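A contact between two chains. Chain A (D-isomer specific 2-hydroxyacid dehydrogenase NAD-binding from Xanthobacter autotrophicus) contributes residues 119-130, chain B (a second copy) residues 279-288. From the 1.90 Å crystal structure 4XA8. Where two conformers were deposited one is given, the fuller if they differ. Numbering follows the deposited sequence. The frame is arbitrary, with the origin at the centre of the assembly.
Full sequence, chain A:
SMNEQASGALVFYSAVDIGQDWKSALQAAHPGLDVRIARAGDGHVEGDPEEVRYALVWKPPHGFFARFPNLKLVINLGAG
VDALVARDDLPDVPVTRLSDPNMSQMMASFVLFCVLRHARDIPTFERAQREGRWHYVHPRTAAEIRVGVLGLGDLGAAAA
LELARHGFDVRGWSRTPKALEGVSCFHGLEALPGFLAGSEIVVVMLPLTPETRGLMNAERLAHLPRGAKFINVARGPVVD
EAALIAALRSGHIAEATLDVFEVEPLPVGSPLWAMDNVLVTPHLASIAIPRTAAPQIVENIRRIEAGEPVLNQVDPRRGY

Chain A (119-130) ARDIPTFERAQR
Chain B (279-288) LVTPHLASIA

Helix 122-130 of chain A lies against an extended run of chain B that leaves a strand at B:Val280 and turns at B:His283 (phi/psi 59/44). The two run in opposite senses: CA atoms pair A:Gln129 with B:Val280 (6.4 Å), A:Phe125 with B:Thr281 (6.5 Å) and A:Arg120 with B:Leu284 (7.8 Å). A:Asp121 (62/34) precedes the helix, and A:Arg120 (-90/6) follows an earlier one. The largest bump is B:Leu284 (chi1 m, chi2 t), pointing toward chain A into a hollow lined by A:Phe125, A:Ile122 and A:Arg120. Its CD1 sits over one face of the A:Phe125 ring, 3.9 Å from the centroid and 26° off the normal, a CH-pi contact; B:Leu284 CD2 lies 3.5 Å from A:Phe125 CZ, and B:Leu284 CD1 is 3.9 Å from A:Ile122 CD1. The ring (chi1 m, chi2 -68°) also meets B:Pro282, A:Phe125 CD1 to B:Pro282 CD 3.4 Å. A:Ile122 (m, m) bridges to the next bump, its CG2 4.3 Å from CD2 of B:Leu279 (t, p), whose CD1 in turn approaches A:Glu126 CG at 4.1 Å. Polar bonds fasten both ends of this apolar patch. A:Arg120 folds its chain m, m, m so that the guanidinium edge reaches a backbone carbonyl: A:Arg120 NH2 donates to B:Leu284 O at 2.7 Å, and A:Arg120 NH1 adds a weak bond to B:Leu284 O at 3.1 Å. A:Gln129, extended t, t, brings OE1 to the strand, where B:Val280 N donates to A:Gln129 OE1 at 3.0 Å and a nearly straight 170°. Between helix and strand a water bridges two carbonyl oxygens, both acceptors and so unable to bond each other, donating to A:Phe125 O and B:Val280 O, each 2.7 Å from the water oxygen. Together the stretches bury 521 Å².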

# COMPACT_ATOMS: atom_id res chain seq x y z
N ALA A 119 7.64 4.43 -2.05
CA ALA A 119 7.77 5.13 -3.32
C ALA A 119 6.95 6.43 -3.30
O ALA A 119 7.35 7.37 -3.91
CB ALA A 119 7.29 4.24 -4.46
N ARG A 120 5.78 6.45 -2.63
CA ARG A 120 5.00 7.70 -2.55
C ARG A 120 5.36 8.56 -1.34
O ARG A 120 4.73 9.58 -1.13
CB ARG A 120 3.50 7.39 -2.59
CG ARG A 120 3.05 6.59 -3.81
CD ARG A 120 3.48 7.20 -5.12
NE ARG A 120 3.16 8.62 -5.17
CZ ARG A 120 1.99 9.15 -5.58
NH1 ARG A 120 0.99 8.39 -6.06
NH2 ARG A 120 1.86 10.48 -5.54
N ASP A 121 6.39 8.17 -0.59
CA ASP A 121 6.88 8.92 0.57
C ASP A 121 5.83 9.04 1.65
O ASP A 121 5.80 10.05 2.40
CB ASP A 121 7.39 10.31 0.13
CG ASP A 121 8.76 10.24 -0.54
OD1 ASP A 121 9.71 9.66 -0.00
OD2 ASP A 121 8.89 10.75 -1.66
N ILE A 122 5.01 8.00 1.81
CA ILE A 122 3.97 8.02 2.84
C ILE A 122 4.52 8.31 4.27
O ILE A 122 3.86 9.00 5.03
CB ILE A 122 3.08 6.76 2.78
CG1 ILE A 122 2.32 6.69 1.41
CG2 ILE A 122 2.10 6.66 3.92
CD1 ILE A 122 1.53 7.90 0.99
N PRO A 123 5.70 7.77 4.64
CA PRO A 123 6.21 8.07 6.00
C PRO A 123 6.39 9.57 6.29
O PRO A 123 6.06 10.04 7.40
CB PRO A 123 7.53 7.28 6.07
CG PRO A 123 7.28 6.12 5.11
CD PRO A 123 6.47 6.70 3.98
N THR A 124 6.82 10.33 5.27
CA THR A 124 6.95 11.76 5.38
C THR A 124 5.58 12.45 5.56
O THR A 124 5.42 13.35 6.41
CB THR A 124 7.69 12.26 4.17
OG1 THR A 124 8.97 11.69 4.21
CG2 THR A 124 7.77 13.77 4.13
N PHE A 125 4.61 12.05 4.76
CA PHE A 125 3.24 12.54 4.92
C PHE A 125 2.60 12.19 6.23
O PHE A 125 1.86 13.01 6.77
CB PHE A 125 2.37 12.12 3.72
CG PHE A 125 2.85 12.71 2.45
CD1 PHE A 125 2.76 14.09 2.22
CD2 PHE A 125 3.43 11.93 1.49
CE1 PHE A 125 3.23 14.64 1.02
CE2 PHE A 125 3.94 12.47 0.32
CZ PHE A 125 3.82 13.83 0.07
N GLU A 126 2.85 11.00 6.77
CA GLU A 126 2.29 10.58 8.06
C GLU A 126 2.83 11.52 9.13
O GLU A 126 2.06 11.94 10.02
CB GLU A 126 2.66 9.09 8.44
CG GLU A 126 1.96 7.99 7.67
CD GLU A 126 2.64 6.59 7.80
OE1 GLU A 126 3.38 6.32 8.76
OE2 GLU A 126 2.45 5.76 6.90
N ARG A 127 4.13 11.84 9.06
CA ARG A 127 4.80 12.75 9.99
C ARG A 127 4.17 14.15 9.90
O ARG A 127 3.90 14.81 10.90
CB ARG A 127 6.30 12.79 9.60
CG ARG A 127 7.25 13.70 10.34
CD ARG A 127 8.70 13.28 9.96
NE ARG A 127 8.80 11.81 9.80
CZ ARG A 127 9.41 11.18 8.80
NH1 ARG A 127 10.03 11.84 7.82
NH2 ARG A 127 9.44 9.85 8.79
N ALA A 128 4.01 14.61 8.66
CA ALA A 128 3.44 15.94 8.39
C ALA A 128 2.01 16.11 9.00
O ALA A 128 1.68 17.16 9.62
CB ALA A 128 3.41 16.18 6.89
N GLN A 129 1.19 15.07 8.89
CA GLN A 129 -0.15 15.10 9.46
C GLN A 129 -0.10 15.28 10.97
O GLN A 129 -0.88 16.04 11.54
CB GLN A 129 -0.93 13.84 9.08
CG GLN A 129 -2.31 13.87 9.66
CD GLN A 129 -3.11 12.60 9.44
OE1 GLN A 129 -2.71 11.67 8.76
NE2 GLN A 129 -4.20 12.54 10.14
N ARG A 130 0.85 14.59 11.63
CA ARG A 130 0.98 14.73 13.08
C ARG A 130 1.46 16.16 13.41
O ARG A 130 1.20 16.65 14.50
CB ARG A 130 1.93 13.65 13.65
CG ARG A 130 1.37 12.24 13.48
CD ARG A 130 2.22 11.09 14.08
NE ARG A 130 3.66 11.37 14.05
CZ ARG A 130 4.57 10.73 13.30
NH1 ARG A 130 4.24 9.72 12.49
NH2 ARG A 130 5.85 11.14 13.36
N LEU B 279 -5.80 9.00 7.77
CA LEU B 279 -4.58 9.40 7.08
C LEU B 279 -4.94 10.47 6.08
O LEU B 279 -5.84 10.28 5.22
CB LEU B 279 -3.89 8.21 6.36
CG LEU B 279 -2.68 8.54 5.43
CD1 LEU B 279 -1.58 9.28 6.18
CD2 LEU B 279 -2.11 7.29 4.78
N VAL B 280 -4.32 11.63 6.27
CA VAL B 280 -4.48 12.78 5.37
C VAL B 280 -3.30 12.72 4.41
O VAL B 280 -2.12 12.66 4.84
CB VAL B 280 -4.44 14.12 6.14
CG1 VAL B 280 -4.31 15.30 5.16
CG2 VAL B 280 -5.69 14.29 6.97
N THR B 281 -3.61 12.67 3.13
CA THR B 281 -2.62 12.77 2.09
C THR B 281 -2.88 14.03 1.23
O THR B 281 -4.01 14.33 0.85
CB THR B 281 -2.49 11.50 1.21
OG1 THR B 281 -3.71 11.14 0.55
CG2 THR B 281 -1.96 10.27 2.05
N PRO B 282 -1.82 14.74 0.86
CA PRO B 282 -2.18 15.99 0.23
C PRO B 282 -2.16 15.91 -1.29
O PRO B 282 -1.16 16.29 -1.90
CB PRO B 282 -1.11 16.96 0.77
CG PRO B 282 0.02 16.08 1.21
CD PRO B 282 -0.39 14.66 1.17
N HIS B 283 -3.26 15.43 -1.90
CA HIS B 283 -3.34 15.35 -3.37
C HIS B 283 -2.30 14.52 -4.06
O HIS B 283 -1.72 14.94 -5.07
CB HIS B 283 -3.26 16.77 -3.94
CG HIS B 283 -4.60 17.34 -4.24
ND1 HIS B 283 -4.81 18.19 -5.30
CD2 HIS B 283 -5.80 17.15 -3.65
CE1 HIS B 283 -6.09 18.52 -5.33
NE2 HIS B 283 -6.71 17.89 -4.35
N LEU B 284 -2.03 13.36 -3.52
CA LEU B 284 -1.03 12.47 -4.05
C LEU B 284 -1.54 11.54 -5.11
O LEU B 284 -0.75 10.95 -5.84
CB LEU B 284 -0.48 11.58 -2.94
CG LEU B 284 0.15 12.31 -1.77
CD1 LEU B 284 0.70 11.24 -0.81
CD2 LEU B 284 1.23 13.27 -2.23
N ALA B 285 -2.85 11.31 -5.18
CA ALA B 285 -3.33 10.24 -6.07
C ALA B 285 -3.26 10.69 -7.53
O ALA B 285 -3.01 9.90 -8.42
CB ALA B 285 -4.76 9.90 -5.73
N SER B 286 -3.52 11.96 -7.75
CA SER B 286 -3.79 12.54 -9.05
C SER B 286 -2.82 13.69 -9.38
O SER B 286 -3.15 14.57 -10.20
CB SER B 286 -5.24 13.09 -9.02
OG SER B 286 -5.43 13.86 -7.82
N ILE B 287 -1.62 13.67 -8.81
CA ILE B 287 -0.64 14.76 -8.98
C ILE B 287 -0.07 14.89 -10.42
O ILE B 287 0.32 13.93 -11.05
CB ILE B 287 0.48 14.70 -7.89
CG1 ILE B 287 1.18 16.06 -7.72
CG2 ILE B 287 1.49 13.62 -8.19
CD1 ILE B 287 0.56 16.95 -6.65
N ALA B 288 -0.10 16.11 -10.97
CA ALA B 288 0.57 16.37 -12.24
C ALA B 288 2.11 16.43 -12.15
O ALA B 288 2.71 17.03 -11.23
CB ALA B 288 0.02 17.64 -12.87
O HOH W 1 -0.06 14.33 5.33